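Local coordinates for protein insect group II chitinase (Ostrinia furnacalis, PDB 5Y2A) that hydrolyses beta-1,4 linkages of chitin as a family 18 glycoside hydrolase, probably contributing to chitin breakdown in the insect, at residues Val6-Asn11 with Trp189-Thr194; Val243-Tyr248 with Thr364-Val369; Thr260-Pro265 with Asp314-Phe319; Val298-Asp301 with Gly307-Ala310. All coordinates share one frame; numbering follows the deposited sequence.

Contact 1 of 4, residues Val6-Asn11 with Trp189-Thr194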
loop_
_atom_site.group_PDB
_atom_site.type_symbol
_atom_site.label_atom_id
_atom_site.label_comp_id
_atom_site.label_asym_id
_atom_site.label_seq_id
_atom_site.Cartn_x
_atom_site.Cartn_y
_atom_site.Cartn_z
ATOM N N VAL A 6 -8.684 12.499 -22.857
ATOM C CA VAL A 6 -9.455 11.828 -21.817
ATOM C C VAL A 6 -8.706 12.012 -20.503
ATOM O O VAL A 6 -7.591 11.504 -20.342
ATOM C CB VAL A 6 -9.657 10.342 -22.151
ATOM C CG1 VAL A 6 -10.399 9.619 -21.027
ATOM C CG2 VAL A 6 -10.406 10.197 -23.476
ATOM N N CYS A 7 -9.312 12.733 -19.558
ATOM C CA CYS A 7 -8.657 13.114 -18.309
ATOM C C CYS A 7 -9.198 12.272 -17.166
ATOM O O CYS A 7 -10.406 12.282 -16.909
ATOM C CB CYS A 7 -8.898 14.588 -17.983
ATOM S SG CYS A 7 -8.296 15.799 -19.173
ATOM N N TYR A 8 -8.311 11.593 -16.443
ATOM C CA TYR A 8 -8.715 10.907 -15.222
ATOM C C TYR A 8 -8.628 11.872 -14.040
ATOM O O TYR A 8 -7.568 12.453 -13.773
ATOM C CB TYR A 8 -7.870 9.656 -14.987
ATOM C CG TYR A 8 -8.382 8.485 -15.786
ATOM C CD1 TYR A 8 -7.961 8.283 -17.089
ATOM C CD2 TYR A 8 -9.321 7.600 -15.256
ATOM C CE1 TYR A 8 -8.437 7.225 -17.841
ATOM C CE2 TYR A 8 -9.803 6.534 -16.008
ATOM C CZ TYR A 8 -9.354 6.357 -17.298
ATOM O OH TYR A 8 -9.823 5.318 -18.071
ATOM N N TYR A 9 -9.757 12.051 -13.363
ATOM C CA TYR A 9 -9.858 12.753 -12.093
ATOM C C TYR A 9 -9.944 11.682 -11.012
ATOM O O TYR A 9 -10.692 10.718 -11.172
ATOM C CB TYR A 9 -11.110 13.637 -12.065
ATOM C CG TYR A 9 -11.467 14.132 -10.678
ATOM C CD1 TYR A 9 -10.858 15.261 -10.160
ATOM C CD2 TYR A 9 -12.364 13.440 -9.868
ATOM C CE1 TYR A 9 -11.156 15.720 -8.895
ATOM C CE2 TYR A 9 -12.661 13.886 -8.589
ATOM C CZ TYR A 9 -12.048 15.027 -8.112
ATOM O OH TYR A 9 -12.324 15.494 -6.849
ATOM N N THR A 10 -9.130 11.791 -9.960
ATOM C CA THR A 10 -9.113 10.783 -8.897
ATOM C C THR A 10 -9.675 11.366 -7.606
ATOM O O THR A 10 -9.190 12.398 -7.127
ATOM C CB THR A 10 -7.708 10.218 -8.679
ATOM O OG1 THR A 10 -6.852 11.234 -8.142
ATOM C CG2 THR A 10 -7.129 9.708 -9.993
ATOM N N ASN A 11 -10.732 10.731 -7.072
ATOM C CA ASN A 11 -11.386 11.262 -5.877
ATOM C C ASN A 11 -10.473 11.219 -4.646
ATOM O O ASN A 11 -10.622 12.052 -3.747
ATOM C CB ASN A 11 -12.747 10.575 -5.658
ATOM C CG ASN A 11 -12.655 9.104 -5.301
ATOM O OD1 ASN A 11 -11.626 8.458 -5.459
ATOM N ND2 ASN A 11 -13.789 8.546 -4.883
ATOM N N TRP A 189 -14.433 4.533 -26.970
ATOM C CA TRP A 189 -12.984 4.597 -27.107
ATOM C C TRP A 189 -12.367 3.545 -26.204
ATOM O O TRP A 189 -12.997 3.050 -25.263
ATOM C CB TRP A 189 -12.422 5.998 -26.797
ATOM C CG TRP A 189 -12.613 6.467 -25.380
ATOM C CD1 TRP A 189 -11.767 6.270 -24.325
ATOM C CD2 TRP A 189 -13.714 7.232 -24.874
ATOM N NE1 TRP A 189 -12.281 6.855 -23.189
ATOM C CE2 TRP A 189 -13.475 7.450 -23.501
ATOM C CE3 TRP A 189 -14.885 7.744 -25.449
ATOM C CZ2 TRP A 189 -14.367 8.155 -22.690
ATOM C CZ3 TRP A 189 -15.770 8.445 -24.643
ATOM C CH2 TRP A 189 -15.503 8.645 -23.278
ATOM N N ILE A 190 -11.130 3.188 -26.529
ATOM C CA ILE A 190 -10.337 2.239 -25.760
ATOM C C ILE A 190 -9.134 3.001 -25.229
ATOM O O ILE A 190 -8.290 3.457 -26.008
ATOM C CB ILE A 190 -9.901 1.041 -26.612
ATOM C CG1 ILE A 190 -11.115 0.216 -27.045
ATOM C CG2 ILE A 190 -8.915 0.180 -25.865
ATOM C CD1 ILE A 190 -10.793 -0.764 -28.138
ATOM N N SER A 191 -9.052 3.153 -23.913
ATOM C CA SER A 191 -7.924 3.844 -23.298
ATOM C C SER A 191 -6.841 2.814 -22.995
ATOM O O SER A 191 -6.974 2.019 -22.060
ATOM C CB SER A 191 -8.352 4.589 -22.034
ATOM O OG SER A 191 -9.035 5.799 -22.358
ATOM N N LEU A 192 -5.770 2.837 -23.780
ATOM C CA LEU A 192 -4.642 1.946 -23.536
ATOM C C LEU A 192 -3.879 2.430 -22.311
ATOM O O LEU A 192 -3.421 3.575 -22.274
ATOM C CB LEU A 192 -3.725 1.913 -24.753
ATOM C CG LEU A 192 -4.386 1.594 -26.098
ATOM C CD1 LEU A 192 -3.358 1.764 -27.211
ATOM C CD2 LEU A 192 -4.960 0.180 -26.097
ATOM N N MET A 193 -3.736 1.569 -21.303
ATOM C CA MET A 193 -2.960 1.940 -20.116
ATOM C C MET A 193 -1.476 1.716 -20.407
ATOM O O MET A 193 -0.810 0.835 -19.856
ATOM C CB MET A 193 -3.443 1.178 -18.895
ATOM C CG MET A 193 -4.821 1.635 -18.452
ATOM S SD MET A 193 -5.371 0.818 -16.936
ATOM C CE MET A 193 -5.789 -0.770 -17.613
ATOM N N THR A 194 -0.959 2.569 -21.292
ATOM C CA THR A 194 0.409 2.463 -21.796
ATOM C C THR A 194 1.412 3.056 -20.800
ATOM O O THR A 194 2.120 4.023 -21.071
ATOM C CB THR A 194 0.492 3.124 -23.167
ATOM O OG1 THR A 194 -0.367 4.275 -23.202
ATOM C CG2 THR A 194 0.028 2.147 -24.237
HETATM O O HOH W 1 -11.061 5.637 -20.624
#
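One buried water is gripped by three side chains, Tyr8, Trp189 and Ser191, and bridges strands that share no direct hydrogen bond. It receives the indole N-H of Trp189 NE1 at 3.1 Å and donates to Tyr8 OH at 2.9 Å; its third bond, 2.7 Å to Ser191 OG, is the shortest. Tyr8 OH has a second partner in Asp121 OD2, on strand 119-123, so the water connects Ser191 and Trp189 to a carboxylate in the DxDxE signature of the family. Trp343 meets the Tyr8 ring edge-to-face.

Beside this polar node lies an apolar one. Val6 sends CG2 over one face of the indole, 4.2 Å from the centroid of the five-membered ring of Trp189 and 24° off its normal, a CH-pi contact set toward the rim. Trp189 CG sits between its own backbone N and carbonyl carbon (chi1 64°), a rotation that brings the pyrrole side of the ring to Val6 and still lets NE1 reach the water. Val6 CG1 stops 4.3 Å from Ser191 OG. The CA atoms of Val6 and Ser191 are 8.3 Å apart, and the two strand segments run at 62° to each other, too distant and too inclined for backbone pairing. Side chains from the non-adjacent first and sixth strands thus meet both directly and through a water in the interior of a TIM barrel.

Contact 2 of 4, residues Val243-Tyr248 with Thr364-Val369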
loop_
_atom_site.group_PDB
_atom_site.type_symbol
_atom_site.label_atom_id
_atom_site.label_comp_id
_atom_site.label_asym_id
_atom_site.label_seq_id
_atom_site.Cartn_x
_atom_site.Cartn_y
_atom_site.Cartn_z
ATOM N N VAL A 243 -4.261 6.789 -26.344
ATOM C CA VAL A 243 -2.964 6.402 -25.796
ATOM C C VAL A 243 -2.745 7.104 -24.458
ATOM O O VAL A 243 -2.654 8.334 -24.398
ATOM C CB VAL A 243 -1.829 6.719 -26.779
ATOM C CG1 VAL A 243 -0.476 6.455 -26.133
ATOM C CG2 VAL A 243 -1.989 5.881 -28.043
ATOM N N GLY A 244 -2.652 6.318 -23.389
ATOM C CA GLY A 244 -2.425 6.885 -22.074
ATOM C C GLY A 244 -1.008 7.399 -21.895
ATOM O O GLY A 244 -0.039 6.851 -22.426
ATOM N N VAL A 245 -0.897 8.475 -21.126
ATOM C CA VAL A 245 0.380 9.092 -20.778
ATOM C C VAL A 245 0.427 9.178 -19.258
ATOM O O VAL A 245 -0.495 9.743 -18.652
ATOM C CB VAL A 245 0.521 10.486 -21.415
ATOM C CG1 VAL A 245 1.855 11.130 -21.028
ATOM C CG2 VAL A 245 0.352 10.425 -22.935
ATOM N N PRO A 246 1.461 8.649 -18.601
ATOM C CA PRO A 246 1.553 8.775 -17.138
ATOM C C PRO A 246 2.052 10.163 -16.749
ATOM O O PRO A 246 3.006 10.682 -17.334
ATOM C CB PRO A 246 2.568 7.691 -16.756
ATOM C CG PRO A 246 3.496 7.648 -17.960
ATOM C CD PRO A 246 2.600 7.902 -19.166
ATOM N N PHE A 247 1.395 10.768 -15.757
ATOM C CA PHE A 247 1.825 12.037 -15.181
ATOM C C PHE A 247 2.604 11.832 -13.881
ATOM O O PHE A 247 2.614 12.707 -13.008
ATOM C CB PHE A 247 0.618 12.953 -14.942
ATOM C CG PHE A 247 0.023 13.563 -16.206
ATOM C CD1 PHE A 247 0.539 13.269 -17.463
ATOM C CD2 PHE A 247 -1.051 14.448 -16.120
ATOM C CE1 PHE A 247 -0.011 13.843 -18.618
ATOM C CE2 PHE A 247 -1.615 15.024 -17.265
ATOM C CZ PHE A 247 -1.089 14.727 -18.517
ATOM N N TYR A 248 3.273 10.686 -13.752
ATOM C CA TYR A 248 3.981 10.297 -12.541
ATOM C C TYR A 248 5.159 9.431 -12.953
ATOM O O TYR A 248 5.236 8.953 -14.087
ATOM C CB TYR A 248 3.077 9.515 -11.576
ATOM C CG TYR A 248 2.622 8.217 -12.197
ATOM C CD1 TYR A 248 1.506 8.183 -13.026
ATOM C CD2 TYR A 248 3.333 7.033 -12.000
ATOM C CE1 TYR A 248 1.102 7.014 -13.632
ATOM C CE2 TYR A 248 2.934 5.854 -12.606
ATOM C CZ TYR A 248 1.811 5.856 -13.420
ATOM O OH TYR A 248 1.390 4.697 -14.027
ATOM N N THR A 364 -1.328 20.560 -20.733
ATOM C CA THR A 364 -1.345 21.642 -21.715
ATOM C C THR A 364 -0.591 21.249 -22.980
ATOM O O THR A 364 -1.037 21.543 -24.098
ATOM C CB THR A 364 -0.746 22.904 -21.094
ATOM O OG1 THR A 364 -1.551 23.300 -19.978
ATOM C CG2 THR A 364 -0.692 24.039 -22.106
ATOM N N THR A 365 0.552 20.577 -22.822
ATOM C CA THR A 365 1.318 20.107 -23.973
ATOM C C THR A 365 0.499 19.159 -24.847
ATOM O O THR A 365 0.525 19.262 -26.081
ATOM C CB THR A 365 2.604 19.431 -23.490
ATOM O OG1 THR A 365 3.443 20.405 -22.851
ATOM C CG2 THR A 365 3.346 18.799 -24.649
ATOM N N ILE A 366 -0.241 18.231 -24.228
ATOM C CA ILE A 366 -1.070 17.301 -24.996
ATOM C C ILE A 366 -2.190 18.043 -25.728
ATOM O O ILE A 366 -2.495 17.743 -26.892
ATOM C CB ILE A 366 -1.613 16.193 -24.067
ATOM C CG1 ILE A 366 -0.454 15.301 -23.593
ATOM C CG2 ILE A 366 -2.686 15.371 -24.772
ATOM C CD1 ILE A 366 -0.822 14.289 -22.510
ATOM N N ASN A 367 -2.817 19.022 -25.069
ATOM C CA ASN A 367 -3.879 19.799 -25.711
ATOM C C ASN A 367 -3.348 20.634 -26.869
ATOM O O ASN A 367 -4.045 20.840 -27.870
ATOM C CB ASN A 367 -4.556 20.703 -24.691
ATOM C CG ASN A 367 -5.625 19.984 -23.923
ATOM O OD1 ASN A 367 -6.793 20.000 -24.300
ATOM N ND2 ASN A 367 -5.226 19.325 -22.846
ATOM N N HIS A 368 -2.131 21.149 -26.724
ATOM C CA HIS A 368 -1.478 21.888 -27.799
ATOM C C HIS A 368 -1.389 21.050 -29.070
ATOM O O HIS A 368 -1.776 21.499 -30.157
ATOM C CB HIS A 368 -0.094 22.325 -27.310
ATOM C CG HIS A 368 0.786 22.896 -28.375
ATOM N ND1 HIS A 368 0.459 24.028 -29.088
ATOM C CD2 HIS A 368 2.000 22.502 -28.828
ATOM C CE1 HIS A 368 1.426 24.297 -29.946
ATOM N NE2 HIS A 368 2.374 23.388 -29.807
ATOM N N VAL A 369 -0.919 19.807 -28.943
ATOM C CA VAL A 369 -0.722 18.948 -30.109
ATOM C C VAL A 369 -2.058 18.504 -30.694
ATOM O O VAL A 369 -2.264 18.533 -31.915
ATOM C CB VAL A 369 0.145 17.732 -29.733
ATOM C CG1 VAL A 369 0.194 16.747 -30.892
ATOM C CG2 VAL A 369 1.544 18.179 -29.325
#
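Ile366 turns CG1 opposite its carbonyl carbon (chi1 -68°) and then runs on extended (chi2 172°), which carries CD1 straight out from helix 361-371 to Val245 and Phe247. On the strand side, the branch of Val245 that lies beside its backbone N, CG2, reaches back toward the helix, and the two aliphatic side chains meet tip to tip with Val245 CG2 4.1 Å from Ile366 CD1. Phe247 comes from the opposite direction and offers the edge of its ring: Ile366 CD1 lies near the ring plane, 4.0 Å from Phe247 CE1 and equally far from CZ, rather than over a face. A single methyl therefore makes all the contacts between the two segments.

Phe247 also rests on Leu362 and Leu363 of the same helix and on Ala342 of strand 339-343, while Ile366 touches Ser340 of that strand. Helix 361-371 is in this way laid against the outside of the barrel at its seventh and eighth strands. With no hydrogen bond or charge crossing here, the contact rests on hydrophobic burial and van der Waals packing, so its fit probably depends on shape rather than on polar pairing.

Contact 3 of 4, residues Thr260-Pro265 with Asp314-Phe319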
loop_
_atom_site.group_PDB
_atom_site.type_symbol
_atom_site.label_atom_id
_atom_site.label_comp_id
_atom_site.label_asym_id
_atom_site.label_seq_id
_atom_site.Cartn_x
_atom_site.Cartn_y
_atom_site.Cartn_z
ATOM N N THR A 260 23.901 4.168 -12.134
ATOM C CA THR A 260 22.654 4.889 -12.373
ATOM C C THR A 260 22.000 4.526 -13.698
ATOM O O THR A 260 21.076 5.225 -14.129
ATOM C CB THR A 260 22.891 6.403 -12.325
ATOM O OG1 THR A 260 23.812 6.778 -13.361
ATOM C CG2 THR A 260 23.444 6.811 -10.977
ATOM N N GLY A 261 22.447 3.474 -14.368
ATOM C CA GLY A 261 21.933 3.161 -15.679
ATOM C C GLY A 261 20.619 2.401 -15.643
ATOM O O GLY A 261 20.097 2.015 -14.601
ATOM N N LEU A 262 20.074 2.203 -16.838
ATOM C CA LEU A 262 18.910 1.345 -16.995
ATOM C C LEU A 262 19.309 -0.098 -16.710
ATOM O O LEU A 262 20.411 -0.527 -17.061
ATOM C CB LEU A 262 18.367 1.469 -18.417
ATOM C CG LEU A 262 17.658 2.775 -18.771
ATOM C CD1 LEU A 262 17.526 2.826 -20.280
ATOM C CD2 LEU A 262 16.300 2.922 -18.077
ATOM N N GLY A 263 18.417 -0.841 -16.064
ATOM C CA GLY A 263 18.702 -2.223 -15.720
ATOM C C GLY A 263 19.554 -2.432 -14.484
ATOM O O GLY A 263 19.911 -3.575 -14.185
ATOM N N ALA A 264 19.895 -1.358 -13.765
ATOM C CA ALA A 264 20.667 -1.511 -12.532
ATOM C C ALA A 264 19.818 -2.208 -11.476
ATOM O O ALA A 264 18.649 -1.846 -11.297
ATOM C CB ALA A 264 21.124 -0.152 -12.013
ATOM N N PRO A 265 20.358 -3.195 -10.763
ATOM C CA PRO A 265 19.558 -3.904 -9.754
ATOM C C PRO A 265 19.084 -2.983 -8.638
ATOM O O PRO A 265 19.795 -2.075 -8.204
ATOM C CB PRO A 265 20.528 -4.971 -9.221
ATOM C CG PRO A 265 21.489 -5.176 -10.337
ATOM C CD PRO A 265 21.677 -3.822 -10.950
ATOM N N ASP A 314 21.128 6.729 -4.149
ATOM C CA ASP A 314 20.640 5.500 -4.730
ATOM C C ASP A 314 19.182 5.593 -5.195
ATOM O O ASP A 314 18.559 4.557 -5.475
ATOM C CB ASP A 314 20.826 4.315 -3.753
ATOM C CG ASP A 314 19.935 4.404 -2.519
ATOM O OD1 ASP A 314 19.203 5.396 -2.322
ATOM O OD2 ASP A 314 19.971 3.452 -1.712
ATOM N N GLN A 315 18.657 6.809 -5.322
ATOM C CA GLN A 315 17.275 7.004 -5.769
ATOM C C GLN A 315 17.246 7.197 -7.281
ATOM O O GLN A 315 18.161 7.791 -7.862
ATOM C CB GLN A 315 16.647 8.212 -5.080
ATOM C CG GLN A 315 16.540 8.095 -3.562
ATOM C CD GLN A 315 15.708 6.900 -3.145
ATOM O OE1 GLN A 315 14.482 6.907 -3.271
ATOM N NE2 GLN A 315 16.372 5.852 -2.669
ATOM N N TRP A 316 16.170 6.728 -7.903
ATOM C CA TRP A 316 16.089 6.605 -9.357
ATOM C C TRP A 316 14.617 6.602 -9.743
ATOM O O TRP A 316 13.866 5.751 -9.266
ATOM C CB TRP A 316 16.770 5.306 -9.786
ATOM C CG TRP A 316 17.153 5.143 -11.231
ATOM C CD1 TRP A 316 18.412 5.220 -11.752
ATOM C CD2 TRP A 316 16.289 4.785 -12.323
ATOM N NE1 TRP A 316 18.382 4.961 -13.104
ATOM C CE2 TRP A 316 17.092 4.692 -13.479
ATOM C CE3 TRP A 316 14.909 4.547 -12.436
ATOM C CZ2 TRP A 316 16.565 4.383 -14.738
ATOM C CZ3 TRP A 316 14.387 4.231 -13.681
ATOM C CH2 TRP A 316 15.213 4.155 -14.821
ATOM N N VAL A 317 14.194 7.539 -10.593
ATOM C CA VAL A 317 12.791 7.614 -10.991
ATOM C C VAL A 317 12.716 7.901 -12.486
ATOM O O VAL A 317 13.370 8.823 -12.983
ATOM C CB VAL A 317 12.013 8.676 -10.182
ATOM C CG1 VAL A 317 12.621 10.076 -10.345
ATOM C CG2 VAL A 317 10.518 8.666 -10.540
ATOM N N SER A 318 11.924 7.109 -13.203
ATOM C CA SER A 318 11.688 7.304 -14.626
ATOM C C SER A 318 10.305 7.902 -14.847
ATOM O O SER A 318 9.363 7.600 -14.116
ATOM C CB SER A 318 11.805 5.982 -15.382
ATOM O OG SER A 318 10.919 5.010 -14.841
ATOM N N PHE A 319 10.178 8.740 -15.872
ATOM C CA PHE A 319 8.961 9.529 -16.040
ATOM C C PHE A 319 8.940 10.121 -17.442
ATOM O O PHE A 319 9.962 10.162 -18.134
ATOM C CB PHE A 319 8.891 10.649 -14.995
ATOM C CG PHE A 319 10.055 11.608 -15.068
ATOM C CD1 PHE A 319 11.280 11.291 -14.482
ATOM C CD2 PHE A 319 9.928 12.824 -15.729
ATOM C CE1 PHE A 319 12.355 12.169 -14.563
ATOM C CE2 PHE A 319 10.996 13.707 -15.804
ATOM C CZ PHE A 319 12.208 13.377 -15.220
#
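Trp316 meets the loop 260-265 with one long edge of its indole. At the pyrrole end NE1 donates to Thr260 O at 2.9 Å with an N-H...O angle of 154°; the oxygen lies in the plane of the ring, while the N-H itself comes from well above the carbonyl plane of Thr260. At the benzene end Leu262 CD2 abuts the same edge, 3.6 Å from Trp316 CH2, the two side chains crossing at about a right angle. A polar and an apolar contact are thus set along one rim, and Trp316 CG, opposite the backbone N (chi1 -163°), swings the ring out of the strand to reach both.

The next shell fixes the indole and the loop. Tyr309 stacks on the Trp316 ring, and Phe252 meets it at about 85°. A type II turn from Gly261 to Ala264 shapes the loop, with Gly263 adopting a positive phi that suits glycine; its closing bond, Ala264 N to Gly261 O, is weak at 3.5 Å, but Thr205 OG1 bonds to both of those atoms. Putting an alanine at Trp316 would probably leave Thr260 O without its indole donor and open a gap beside Leu262 CD2. At the start of the strand, Gln315 NE2 bonds Asp314 OD1, an oxygen that also pairs with Lys44 of the second subunit. Strand 315-318, antiparallel to 309-312 and to 241-254, lies along the chain between the seventh barrel strand and helix 322-334, consistent with the alpha+beta insertion domain of family 18 chitinases.

Contact 4 of 4, residues Val298-Asp301 with Gly307-Ala310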
loop_
_atom_site.group_PDB
_atom_site.type_symbol
_atom_site.label_atom_id
_atom_site.label_comp_id
_atom_site.label_asym_id
_atom_site.label_seq_id
_atom_site.Cartn_x
_atom_site.Cartn_y
_atom_site.Cartn_z
ATOM N N VAL A 298 19.151 14.689 -14.285
ATOM C CA VAL A 298 18.258 14.204 -15.329
ATOM C C VAL A 298 19.081 13.470 -16.376
ATOM O O VAL A 298 20.083 13.997 -16.873
ATOM C CB VAL A 298 17.469 15.363 -15.963
ATOM C CG1 VAL A 298 16.580 14.849 -17.087
ATOM C CG2 VAL A 298 16.644 16.068 -14.901
ATOM N N HIS A 299 18.660 12.256 -16.714
ATOM C CA HIS A 299 19.319 11.440 -17.722
ATOM C C HIS A 299 18.372 11.239 -18.893
ATOM O O HIS A 299 17.235 10.796 -18.705
ATOM C CB HIS A 299 19.743 10.085 -17.157
ATOM C CG HIS A 299 20.525 10.180 -15.885
ATOM N ND1 HIS A 299 21.882 9.941 -15.828
ATOM C CD2 HIS A 299 20.144 10.486 -14.622
ATOM C CE1 HIS A 299 22.303 10.100 -14.586
ATOM N NE2 HIS A 299 21.269 10.433 -13.835
ATOM N N ARG A 300 18.843 11.554 -20.096
ATOM C CA ARG A 300 18.020 11.452 -21.291
ATOM C C ARG A 300 18.575 10.431 -22.276
ATOM O O ARG A 300 19.768 10.107 -22.281
ATOM C CB ARG A 300 17.885 12.806 -21.993
ATOM C CG ARG A 300 17.168 13.851 -21.170
ATOM C CD ARG A 300 16.923 15.105 -21.990
ATOM N NE ARG A 300 16.122 16.072 -21.254
ATOM C CZ ARG A 300 14.792 16.113 -21.248
ATOM N NH1 ARG A 300 14.101 15.237 -21.953
ATOM N NH2 ARG A 300 14.157 17.035 -20.540
ATOM N N ASP A 301 17.677 9.931 -23.124
ATOM C CA ASP A 301 18.027 9.007 -24.191
ATOM C C ASP A 301 18.189 9.787 -25.489
ATOM O O ASP A 301 17.187 10.280 -26.030
ATOM C CB ASP A 301 16.952 7.934 -24.341
ATOM C CG ASP A 301 17.168 7.054 -25.556
ATOM O OD1 ASP A 301 18.310 6.968 -26.058
ATOM O OD2 ASP A 301 16.182 6.449 -26.015
ATOM N N GLY A 307 11.576 8.198 -22.250
ATOM C CA GLY A 307 11.667 9.469 -21.589
ATOM C C GLY A 307 12.823 9.504 -20.601
ATOM O O GLY A 307 13.600 8.546 -20.474
ATOM N N PRO A 308 12.925 10.602 -19.862
ATOM C CA PRO A 308 14.048 10.781 -18.938
ATOM C C PRO A 308 13.899 9.949 -17.670
ATOM O O PRO A 308 12.855 9.357 -17.386
ATOM C CB PRO A 308 13.999 12.278 -18.612
ATOM C CG PRO A 308 12.575 12.662 -18.825
ATOM C CD PRO A 308 12.073 11.804 -19.948
ATOM N N TYR A 309 14.992 9.901 -16.913
ATOM C CA TYR A 309 14.950 9.488 -15.517
ATOM C C TYR A 309 15.855 10.418 -14.716
ATOM O O TYR A 309 16.745 11.082 -15.262
ATOM C CB TYR A 309 15.318 8.000 -15.327
ATOM C CG TYR A 309 16.688 7.573 -15.818
ATOM C CD1 TYR A 309 16.868 7.104 -17.113
ATOM C CD2 TYR A 309 17.793 7.604 -14.974
ATOM C CE1 TYR A 309 18.127 6.695 -17.566
ATOM C CE2 TYR A 309 19.050 7.196 -15.414
ATOM C CZ TYR A 309 19.208 6.747 -16.712
ATOM O OH TYR A 309 20.449 6.344 -17.164
ATOM N N ALA A 310 15.581 10.507 -13.419
ATOM C CA ALA A 310 16.297 11.406 -12.540
ATOM C C ALA A 310 16.891 10.616 -11.386
ATOM O O ALA A 310 16.296 9.636 -10.921
ATOM C CB ALA A 310 15.388 12.529 -12.021
HETATM O O HOH W 2 16.409 8.403 -20.272
#
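His299 and Tyr309 form the hydrogen-bonded antiparallel pair of a beta hairpin, strands 297-299 and 309-312. His299 N gives its hydrogen to Tyr309 O at 2.7 Å and 167°, and Tyr309 N returns one to His299 O at 3.0 Å. His299 O has more company: a water donates to it at 3.0 Å and also to Gly307 O, bridging the strands where they begin to part, and the CA-H of Pro308 points at it as well. Imidazole NE2 is satisfied across the hairpin by Thr311 OG1, while Arg300 sends NH2 to a salt bridge with Asp321.

On the face carrying His299 and Tyr309, the rings are nearly parallel (7°) but slid apart, so they barely overlap. Instead His299 CB sits over the tyrosine face, 3.5 Å from the ring centroid. Tyr309 CG takes the position between backbone N and carbonyl carbon (chi1 59°), which folds the ring back under that methylene. A serine at Tyr309 is likely to strip the cover from His299 CB and leave the imidazole freer to tilt. Among the side chains of Val298, Pro308 and Ala310, Val298 CG1 runs alongside Pro308 and stops 3.9 Å from its CB.

How the contacts relate
The four contacts fall into two groups. Contacts 1 and 2, with centres 11 Å apart, belong to the TIM barrel: one spans its interior, the other lies on its outside, and they join where strand 189-192 pairs with strand 241-254, Leu192 O and Gly244 N being 3.1 Å apart. Contacts 3 and 4, centres 10 Å apart, lie on the neighbouring strands 315-318 and 309-312 of the inserted region, their centres about 23 Å and 18 Å from that of contact 2. Along the chain contact 1 closes first; contact 4 is nested inside contact 3, and contact 3 inside contact 2. The long strand 241-254 thus leads from barrel to insertion, and the terminal helix packs back on the barrel afterwards.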